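Local coordinates for protein endo-beta-1,4-mannanase (Alicyclobacillus acidocaldarius, PDB 4CD7) that probably hydrolyses internal beta-1,4-mannosidic linkages of mannans and manno-oligosaccharides, as a glycoside hydrolase of family 113, at residues Ala50-Met55 against Thr95-Asp100; Gly101-Glu106 against Glu151-Glu156. All coordinates share one frame; numbering follows the deposited sequence.

Contact 1: Ala50-Met55 against Thr95-Asp100; sequences AFAGLM and TVNCRD. With BMA (beta-D-mannopyranose), chain F.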
ATOM      1  N   ALA A  50      -6.300  -2.689  -2.348  1.00  9.85           N
ATOM      2  CA  ALA A  50      -5.644  -1.668  -3.118  1.00 10.58           C
ATOM      3  C   ALA A  50      -6.093  -1.712  -4.588  1.00  8.88           C
ATOM      4  O   ALA A  50      -6.199  -2.783  -5.174  1.00  9.17           O
ATOM      5  CB  ALA A  50      -4.129  -1.846  -3.023  1.00 11.33           C
ATOM      6  N   PHE A  51      -6.312  -0.543  -5.172  1.00  7.85           N
ATOM      7  CA  PHE A  51      -6.742  -0.450  -6.571  1.00  8.69           C
ATOM      8  C   PHE A  51      -6.342   0.911  -7.126  1.00  9.22           C
ATOM      9  O   PHE A  51      -6.116   1.854  -6.371  1.00 11.07           O
ATOM     10  CB  PHE A  51      -8.273  -0.651  -6.692  1.00  9.70           C
ATOM     11  CG  PHE A  51      -9.086   0.453  -6.056  1.00 10.30           C
ATOM     12  CD1 PHE A  51      -9.366   0.446  -4.693  1.00 10.99           C
ATOM     13  CD2 PHE A  51      -9.565   1.498  -6.817  1.00 12.72           C
ATOM     14  CE1 PHE A  51     -10.080   1.481  -4.103  1.00 11.60           C
ATOM     15  CE2 PHE A  51     -10.303   2.517  -6.237  1.00 13.85           C
ATOM     16  CZ  PHE A  51     -10.566   2.502  -4.874  1.00 12.54           C
ATOM     17  N   ALA A  52      -6.269   1.008  -8.447  1.00  9.68           N
ATOM     18  CA  ALA A  52      -5.785   2.217  -9.077  1.00  9.32           C
ATOM     19  C   ALA A  52      -6.785   2.764 -10.086  1.00  8.62           C
ATOM     20  O   ALA A  52      -7.222   2.048 -11.012  1.00 11.90           O
ATOM     21  CB  ALA A  52      -4.452   1.964  -9.737  1.00 10.81           C
ATOM     22  N   GLY A  53      -7.112   4.044  -9.918  1.00  9.24           N
ATOM     23  CA  GLY A  53      -7.711   4.851 -10.976  1.00  8.35           C
ATOM     24  C   GLY A  53      -6.660   5.110 -12.034  1.00  8.66           C
ATOM     25  O   GLY A  53      -5.503   4.737 -11.852  1.00  9.35           O
ATOM     26  N   LEU A  54      -7.054   5.731 -13.148  1.00 10.30           N
ATOM     27  CA  LEU A  54      -6.158   5.880 -14.284  1.00 11.02           C
ATOM     28  C   LEU A  54      -6.096   7.308 -14.826  1.00 11.14           C
ATOM     29  O   LEU A  54      -7.122   7.924 -15.095  1.00 10.27           O
ATOM     30  CB  LEU A  54      -6.593   4.968 -15.437  1.00 15.49           C
ATOM     31  CG  LEU A  54      -6.147   3.513 -15.380  1.00 21.74           C
ATOM     32  CD1 LEU A  54      -6.486   2.889 -16.729  1.00 25.53           C
ATOM     33  CD2 LEU A  54      -4.675   3.310 -15.032  1.00 25.78           C
ATOM     34  N   MET A  55      -4.866   7.809 -14.966  1.00 12.28           N
ATOM     35  CA  MET A  55      -4.559   8.995 -15.733  1.00 11.06           C
ATOM     36  C   MET A  55      -4.058   8.568 -17.126  1.00 12.04           C
ATOM     37  O   MET A  55      -3.397   7.564 -17.254  1.00 13.79           O
ATOM     38  CB  MET A  55      -3.473   9.796 -15.033  1.00  9.94           C
ATOM     39  CG  MET A  55      -3.974  10.495 -13.771  1.00 11.67           C
ATOM     40  SD  MET A  55      -2.638  10.975 -12.662  1.00 12.91           S
ATOM     41  CE  MET A  55      -1.920  12.327 -13.601  1.00 12.99           C
ATOM     42  N   THR A  95      -5.444   4.451  -5.215  1.00  8.45           N
ATOM     43  CA  THR A  95      -4.338   5.241  -5.747  1.00  9.56           C
ATOM     44  C   THR A  95      -4.581   5.483  -7.249  1.00  9.29           C
ATOM     45  O   THR A  95      -5.716   5.302  -7.749  1.00 10.18           O
ATOM     46  CB  THR A  95      -2.946   4.619  -5.397  1.00 10.69           C
ATOM     47  OG1 THR A  95      -1.894   5.547  -5.714  1.00 11.51           O
ATOM     48  CG2 THR A  95      -2.700   3.348  -6.114  1.00 12.01           C
ATOM     49  N   VAL A  96      -3.559   5.956  -7.937  1.00  9.96           N
ATOM     50  CA  VAL A  96      -3.672   6.331  -9.342  1.00 10.77           C
ATOM     51  C   VAL A  96      -2.445   5.886 -10.114  1.00 10.96           C
ATOM     52  O   VAL A  96      -1.320   6.003  -9.626  1.00 11.81           O
ATOM     53  CB  VAL A  96      -3.922   7.840  -9.500  1.00 14.19           C
ATOM     54  CG1 VAL A  96      -2.752   8.682  -8.945  1.00 16.20           C
ATOM     55  CG2 VAL A  96      -4.239   8.193 -10.954  1.00 17.28           C
ATOM     56  N   ASN A  97      -2.685   5.307 -11.290  1.00 11.26           N
ATOM     57  CA  ASN A  97      -1.657   4.935 -12.246  1.00 11.42           C
ATOM     58  C   ASN A  97      -1.835   5.714 -13.548  1.00 11.13           C
ATOM     59  O   ASN A  97      -2.879   6.318 -13.803  1.00 10.69           O
ATOM     60  CB  ASN A  97      -1.683   3.432 -12.550  1.00 11.85           C
ATOM     61  CG  ASN A  97      -1.104   2.551 -11.421  1.00 12.44           C
ATOM     62  OD1 ASN A  97      -0.465   3.028 -10.482  1.00 15.99           O
ATOM     63  ND2 ASN A  97      -1.312   1.237 -11.543  1.00 15.31           N
ATOM     64  N   CYS A  98      -0.784   5.722 -14.356  1.00 11.56           N
ATOM     65  CA  CYS A  98      -0.827   6.323 -15.677  1.00 11.84           C
ATOM     66  C   CYS A  98      -0.885   5.231 -16.726  1.00 14.51           C
ATOM     67  O   CYS A  98      -0.145   4.249 -16.643  1.00 15.90           O
ATOM     68  CB  CYS A  98       0.430   7.155 -15.925  1.00 12.46           C
ATOM     69  SG  CYS A  98       0.541   8.625 -14.901  1.00 16.19           S
ATOM     70  N   ARG A  99      -1.730   5.415 -17.735  1.00 14.44           N
ATOM     71  CA  ARG A  99      -1.899   4.395 -18.759  1.00 16.85           C
ATOM     72  C   ARG A  99      -0.597   4.104 -19.523  1.00 16.39           C
ATOM     73  O   ARG A  99      -0.366   2.983 -19.945  1.00 17.76           O
ATOM     74  CB  ARG A  99      -3.018   4.756 -19.739  1.00 19.64           C
ATOM     75  CG  ARG A  99      -3.372   3.577 -20.652  1.00 23.50           C
ATOM     76  CD  ARG A  99      -4.344   3.954 -21.762  1.00 29.82           C
ATOM     77  NE  ARG A  99      -5.609   4.480 -21.263  1.00 29.43           N
ATOM     78  CZ  ARG A  99      -6.595   3.728 -20.777  1.00 37.71           C
ATOM     79  NH1 ARG A  99      -6.483   2.403 -20.690  1.00 42.96           N
ATOM     80  NH2 ARG A  99      -7.704   4.313 -20.362  1.00 47.12           N
ATOM     81  N   ASP A 100       0.244   5.120 -19.691  1.00 18.50           N
ATOM     82  CA  ASP A 100       1.516   4.950 -20.396  1.00 21.36           C
ATOM     83  C   ASP A 100       2.609   4.280 -19.555  1.00 18.76           C
ATOM     84  O   ASP A 100       3.715   4.065 -20.043  1.00 22.42           O
ATOM     85  CB  ASP A 100       2.002   6.287 -20.962  1.00 24.55           C
ATOM     86  CG  ASP A 100       2.527   7.244 -19.903  1.00 24.49           C
ATOM     87  OD1 ASP A 100       2.389   6.995 -18.683  1.00 19.48           O
ATOM     88  OD2 ASP A 100       3.101   8.271 -20.315  1.00 30.19           O
TER
HETATM   89  C1  BMA F 501       3.404  -3.191  -9.053  1.00 28.57           C
HETATM   90  C2  BMA F 501       2.974  -4.640  -9.233  1.00 32.36           C
HETATM   91  C3  BMA F 501       2.860  -4.839 -10.746  1.00 28.83           C
HETATM   92  C4  BMA F 501       1.817  -3.867 -11.282  1.00 25.01           C
HETATM   93  C5  BMA F 501       2.148  -2.408 -10.933  1.00 24.84           C
HETATM   94  C6  BMA F 501       1.002  -1.468 -11.340  1.00 25.13           C
HETATM   95  O2  BMA F 501       1.739  -4.865  -8.539  1.00 32.90           O
HETATM   96  O3  BMA F 501       2.555  -6.196 -11.088  1.00 34.08           O
HETATM   97  O4  BMA F 501       1.756  -4.015 -12.705  1.00 29.32           O
HETATM   98  O5  BMA F 501       2.394  -2.281  -9.527  1.00 27.75           O
HETATM   99  O6  BMA F 501       1.195  -0.131 -10.830  1.00 25.75           O

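Contact 2: Gly101-Glu106 against Glu151-Glu156; sequences GTWRGE and EMTTAE. With BMA (beta-D-mannopyranose), chain C; IFM (5-hydroxymethyl-3,4-dihydroxypiperidine), chain E.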
ATOM      1  N   GLY A 101       2.305   3.975 -18.290  1.00 16.93           N
ATOM      2  CA  GLY A 101       3.245   3.262 -17.434  1.00 18.80           C
ATOM      3  C   GLY A 101       4.116   4.145 -16.558  1.00 17.24           C
ATOM      4  O   GLY A 101       4.843   3.638 -15.726  1.00 20.05           O
ATOM      5  N   THR A 102       4.019   5.455 -16.725  1.00 15.18           N
ATOM      6  CA  THR A 102       4.786   6.399 -15.883  1.00 14.68           C
ATOM      7  C   THR A 102       4.368   6.240 -14.414  1.00 13.43           C
ATOM      8  O   THR A 102       3.165   6.213 -14.085  1.00 14.07           O
ATOM      9  CB  THR A 102       4.574   7.872 -16.302  1.00 15.37           C
ATOM     10  OG1 THR A 102       4.989   8.069 -17.652  1.00 21.93           O
ATOM     11  CG2 THR A 102       5.371   8.830 -15.394  1.00 17.50           C
ATOM     12  N   TRP A 103       5.358   6.176 -13.537  1.00 11.87           N
ATOM     13  CA  TRP A 103       5.136   6.071 -12.111  1.00 11.69           C
ATOM     14  C   TRP A 103       4.418   7.311 -11.579  1.00 11.15           C
ATOM     15  O   TRP A 103       4.725   8.440 -11.978  1.00 11.40           O
ATOM     16  CB  TRP A 103       6.492   5.913 -11.421  1.00 11.15           C
ATOM     17  CG  TRP A 103       6.480   5.921  -9.927  1.00 11.39           C
ATOM     18  CD1 TRP A 103       5.624   5.240  -9.090  1.00 12.78           C
ATOM     19  CD2 TRP A 103       7.411   6.585  -9.085  1.00 10.69           C
ATOM     20  NE1 TRP A 103       5.960   5.475  -7.783  1.00 12.23           N
ATOM     21  CE2 TRP A 103       7.069   6.282  -7.759  1.00 11.24           C
ATOM     22  CE3 TRP A 103       8.520   7.407  -9.330  1.00 12.72           C
ATOM     23  CZ2 TRP A 103       7.770   6.788  -6.691  1.00 10.79           C
ATOM     24  CZ3 TRP A 103       9.211   7.895  -8.272  1.00 14.42           C
ATOM     25  CH2 TRP A 103       8.823   7.597  -6.961  1.00 13.74           C
ATOM     26  N   ARG A 104       3.468   7.095 -10.677  1.00 10.78           N
ATOM     27  CA  ARG A 104       2.677   8.172 -10.094  1.00 10.05           C
ATOM     28  C   ARG A 104       3.487   9.156  -9.266  1.00 10.06           C
ATOM     29  O   ARG A 104       3.058  10.278  -9.056  1.00 11.25           O
ATOM     30  CB  ARG A 104       1.551   7.608  -9.229  1.00  9.53           C
ATOM     31  CG  ARG A 104       1.987   6.952  -7.925  1.00 10.08           C
ATOM     32  CD  ARG A 104       0.819   6.224  -7.288  1.00 11.07           C
ATOM     33  NE  ARG A 104       0.559   4.910  -7.886  1.00 11.25           N
ATOM     34  CZ  ARG A 104       0.942   3.760  -7.358  1.00 13.57           C
ATOM     35  NH1 ARG A 104       1.619   3.751  -6.215  1.00 18.99           N
ATOM     36  NH2 ARG A 104       0.658   2.610  -7.972  1.00 13.02           N
ATOM     37  N   GLY A 105       4.679   8.738  -8.856  1.00 10.70           N
ATOM     38  CA  GLY A 105       5.611   9.616  -8.153  1.00 10.11           C
ATOM     39  C   GLY A 105       6.286  10.670  -9.011  1.00 11.01           C
ATOM     40  O   GLY A 105       7.044  11.527  -8.475  1.00 11.34           O
ATOM     41  N   GLU A 106       6.027  10.601 -10.315  1.00 10.26           N
ATOM     42  CA  GLU A 106       6.543  11.544 -11.310  1.00 12.01           C
ATOM     43  C   GLU A 106       5.458  12.343 -12.044  1.00 10.98           C
ATOM     44  O   GLU A 106       5.746  12.980 -13.042  1.00 13.18           O
ATOM     45  CB  GLU A 106       7.438  10.805 -12.317  1.00 13.61           C
ATOM     46  CG  GLU A 106       8.672  10.189 -11.682  1.00 15.35           C
ATOM     47  CD  GLU A 106       9.439   9.266 -12.591  1.00 21.38           C
ATOM     48  OE1 GLU A 106       9.016   9.009 -13.740  1.00 31.14           O
ATOM     49  OE2 GLU A 106      10.504   8.803 -12.146  1.00 36.50           O
ATOM     50  N   GLU A 151       3.106   7.080  -2.570  1.00  7.67           N
ATOM     51  CA  GLU A 151       4.322   7.340  -3.329  1.00  8.60           C
ATOM     52  C   GLU A 151       4.250   8.584  -4.216  1.00  9.08           C
ATOM     53  O   GLU A 151       4.867   8.615  -5.289  1.00  9.73           O
ATOM     54  CB  GLU A 151       4.708   6.116  -4.168  1.00  9.43           C
ATOM     55  CG  GLU A 151       5.027   4.855  -3.364  1.00 10.61           C
ATOM     56  CD  GLU A 151       5.259   3.621  -4.237  1.00 11.67           C
ATOM     57  OE1 GLU A 151       5.321   3.711  -5.498  1.00 11.52           O
ATOM     58  OE2 GLU A 151       5.336   2.523  -3.650  1.00 11.88           O
ATOM     59  N   MET A 152       3.546   9.629  -3.766  1.00  8.08           N
ATOM     60  CA  MET A 152       3.287  10.790  -4.619  1.00  8.89           C
ATOM     61  C   MET A 152       4.404  11.816  -4.455  1.00  9.97           C
ATOM     62  O   MET A 152       4.178  12.974  -4.070  1.00  8.49           O
ATOM     63  CB  MET A 152       1.917  11.402  -4.328  1.00  8.89           C
ATOM     64  CG  MET A 152       0.748  10.419  -4.416  1.00 11.58           C
ATOM     65  SD  MET A 152       0.534   9.666  -6.040  1.00 12.16           S
ATOM     66  CE  MET A 152      -0.102  11.021  -7.005  1.00 12.35           C
ATOM     67  N   THR A 153       5.634  11.396  -4.756  1.00  9.81           N
ATOM     68  CA  THR A 153       6.780  12.253  -4.451  1.00 10.16           C
ATOM     69  C   THR A 153       6.723  13.663  -5.067  1.00  9.52           C
ATOM     70  O   THR A 153       6.966  14.629  -4.382  1.00 10.26           O
ATOM     71  CB  THR A 153       8.081  11.533  -4.812  1.00  9.66           C
ATOM     72  OG1 THR A 153       8.201  10.379  -3.978  1.00  9.95           O
ATOM     73  CG2 THR A 153       9.322  12.466  -4.619  1.00  8.63           C
ATOM     74  N   THR A 154       6.350  13.792  -6.341  1.00  9.80           N
ATOM     75  CA  THR A 154       6.234  15.136  -6.960  1.00 11.07           C
ATOM     76  C   THR A 154       5.059  15.990  -6.392  1.00  9.84           C
ATOM     77  O   THR A 154       5.090  17.211  -6.459  1.00 12.18           O
ATOM     78  CB  THR A 154       6.089  15.086  -8.496  1.00 11.12           C
ATOM     79  OG1 THR A 154       5.078  14.151  -8.839  1.00 10.54           O
ATOM     80  CG2 THR A 154       7.387  14.660  -9.210  1.00 12.23           C
ATOM     81  N   ALA A 155       4.004  15.340  -5.906  1.00  9.20           N
ATOM     82  CA  ALA A 155       2.864  16.038  -5.319  1.00  9.65           C
ATOM     83  C   ALA A 155       3.111  16.503  -3.879  1.00  9.27           C
ATOM     84  O   ALA A 155       2.463  17.421  -3.393  1.00  9.08           O
ATOM     85  CB  ALA A 155       1.645  15.112  -5.334  1.00  9.68           C
ATOM     86  N   GLU A 156       3.998  15.821  -3.174  1.00  9.66           N
ATOM     87  CA  GLU A 156       4.189  16.073  -1.744  1.00 10.37           C
ATOM     88  C   GLU A 156       4.536  17.553  -1.392  1.00 10.77           C
ATOM     89  O   GLU A 156       4.058  18.066  -0.387  1.00 10.05           O
ATOM     90  CB  GLU A 156       5.229  15.109  -1.189  1.00 10.59           C
ATOM     91  CG  GLU A 156       4.655  13.722  -0.909  1.00 11.22           C
ATOM     92  CD  GLU A 156       5.720  12.643  -0.739  1.00 11.60           C
ATOM     93  OE1 GLU A 156       6.935  12.981  -0.649  1.00 11.48           O
ATOM     94  OE2 GLU A 156       5.333  11.456  -0.692  1.00 11.25           O
TER
HETATM   95  C1  BMA C   2       9.801   3.343  -8.210  1.00 26.02           C
HETATM   96  C2  BMA C   2       9.076   2.641  -9.360  1.00 28.86           C
HETATM   97  C3  BMA C   2       7.615   2.436  -8.987  1.00 28.32           C
HETATM   98  C4  BMA C   2       7.472   1.811  -7.603  1.00 26.49           C
HETATM   99  C5  BMA C   2       8.312   2.524  -6.551  1.00 24.91           C
HETATM  100  C6  BMA C   2       8.278   1.782  -5.226  1.00 21.99           C
HETATM  101  O2  BMA C   2       9.676   1.378  -9.671  1.00 31.60           O
HETATM  102  O3  BMA C   2       6.905   1.630  -9.937  1.00 29.39           O
HETATM  103  O4  BMA C   2       6.103   1.938  -7.218  1.00 26.10           O
HETATM  104  O5  BMA C   2       9.659   2.611  -6.990  1.00 24.85           O
HETATM  105  O6  BMA C   2       9.243   2.342  -4.333  1.00 22.68           O
HETATM  106  O4  IFM E 500       3.663  -2.626  -7.787  1.00 22.47           O
HETATM  107  C4  IFM E 500       4.239  -1.425  -7.284  1.00 24.23           C
HETATM  108  C3  IFM E 500       3.147  -0.429  -6.890  1.00 22.89           C
HETATM  109  O3  IFM E 500       2.588   0.092  -8.103  1.00 22.05           O
HETATM  110  C2  IFM E 500       3.642   0.737  -6.018  1.00 21.05           C
HETATM  111  N   IFM E 500       4.770   0.410  -5.158  1.00 15.89           N
HETATM  112  C1  IFM E 500       5.756  -0.578  -5.526  1.00 19.42           C
HETATM  113  C5  IFM E 500       5.126  -1.818  -6.122  1.00 20.61           C
HETATM  114  C6  IFM E 500       6.214  -2.792  -6.552  1.00 20.80           C
HETATM  115  O6  IFM E 500       7.074  -2.257  -7.551  1.00 23.28           O
HETATM  116  O   HOH W   1       3.395  12.465  -7.310  1.00 11.08           O

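Contact 1: Ala50-Met55 against Thr95-Asp100
Asn97 sets its amide against the methyl of Ala52, with ND2 3.7 Å from Ala52 CB, and its CB meets CD2 of Leu54 at 3.9 Å, where the two side chains cross at a slant. With CG anti to its own carbonyl carbon (chi1 -75°), the amide is carried along the face of the sheet to the mannose of chain F, where ND2 gives O6 a weak hydrogen bond of 2.9 Å, bent to 124°. OD1 turns instead to Arg104. Behind these side chains the backbones pair in parallel, Met55 N to Asn97 O being short (2.7 Å) and nearly straight. They are neighbouring TIM-barrel strands, joined in a right-handed beta-alpha-beta unit through helix 73-85. Shortening Asn97 to an alanine would remove the amide and is likely to leave O6 of the sugar without this donor and Arg104 without an acceptor that helps fix its rotation. On the opposite face Met55, CG anti to its carbonyl carbon (chi1 -72°) and extended at chi2, lays SD against Val96 CG2, 3.6 Å away. Just past strand 89-98, Arg99 brings one face of its guanidinium under Leu54 CD1, 4.0 Å from NH1, and its NE forms a salt bridge with Glu56.

Contact 2: Gly101-Glu106 against Glu151-Glu156
One carboxylate, that of Glu151, is shared between two sugar subsites and a tryptophan. Glu151 OE1 accepts a hydrogen bond of 2.6 Å from BMA (chain C) O4. On its anti lone pair the same oxygen takes NE1 of Trp103 at 3.0 Å, while OE2 receives the iminosugar nitrogen (IFM N) at 2.7 Å. The carboxylate stands 61° from the indole plane. This position is consistent with the acid/base glutamate of a retaining glycosidase. Trp103, its CG turned anti to the backbone N (chi1 174°), presents one face to the mannose in a CH-pi contact, with C1 over the ring centre; the other face is covered toward its rim by the backbone of Gly105. With its NE held by Val96 O, Arg104 turns NH2 to IFM O3 (3.2 Å); NH1 has a long, out-of-plane charge contact with Glu151 OE1. SD of Met152 packs across the Arg104 chain, 3.6 Å from CG. Farther along, Thr154 N bonds Gly105 O, and a water donates to Arg104 O and Thr154 OG1, a hydroxyl also hydrogen-bonded to Ile107 O. Both loops follow barrel strands, 89-98 and 145-150; Asn182 of strand 176-182 adjoins Trp103 and Glu151, and helix 120-140 packs on Thr154 and Met152.

Overall arrangement
From the N terminus, the chain runs up strand 46-55, returns through helix 73-85 and rises again in strand 89-98, so contact 1 closes one beta-alpha-beta crossover. The next residues, 101-106, lead straight into contact 2, which closes after helix 120-140 and strand 145-150. The two contacts therefore follow in series, neither nested nor crossed, with centres about 11 Å apart. Arg104 is the main tie between them: besides its polar bonds to strand 89-98, it packs CD against Thr95 OG1, and nearby Met152 CE lies against Val96 CG1. Contacts 1 and 2 together join successive strand ends and loops of the barrel on one side of the sugar-binding cleft.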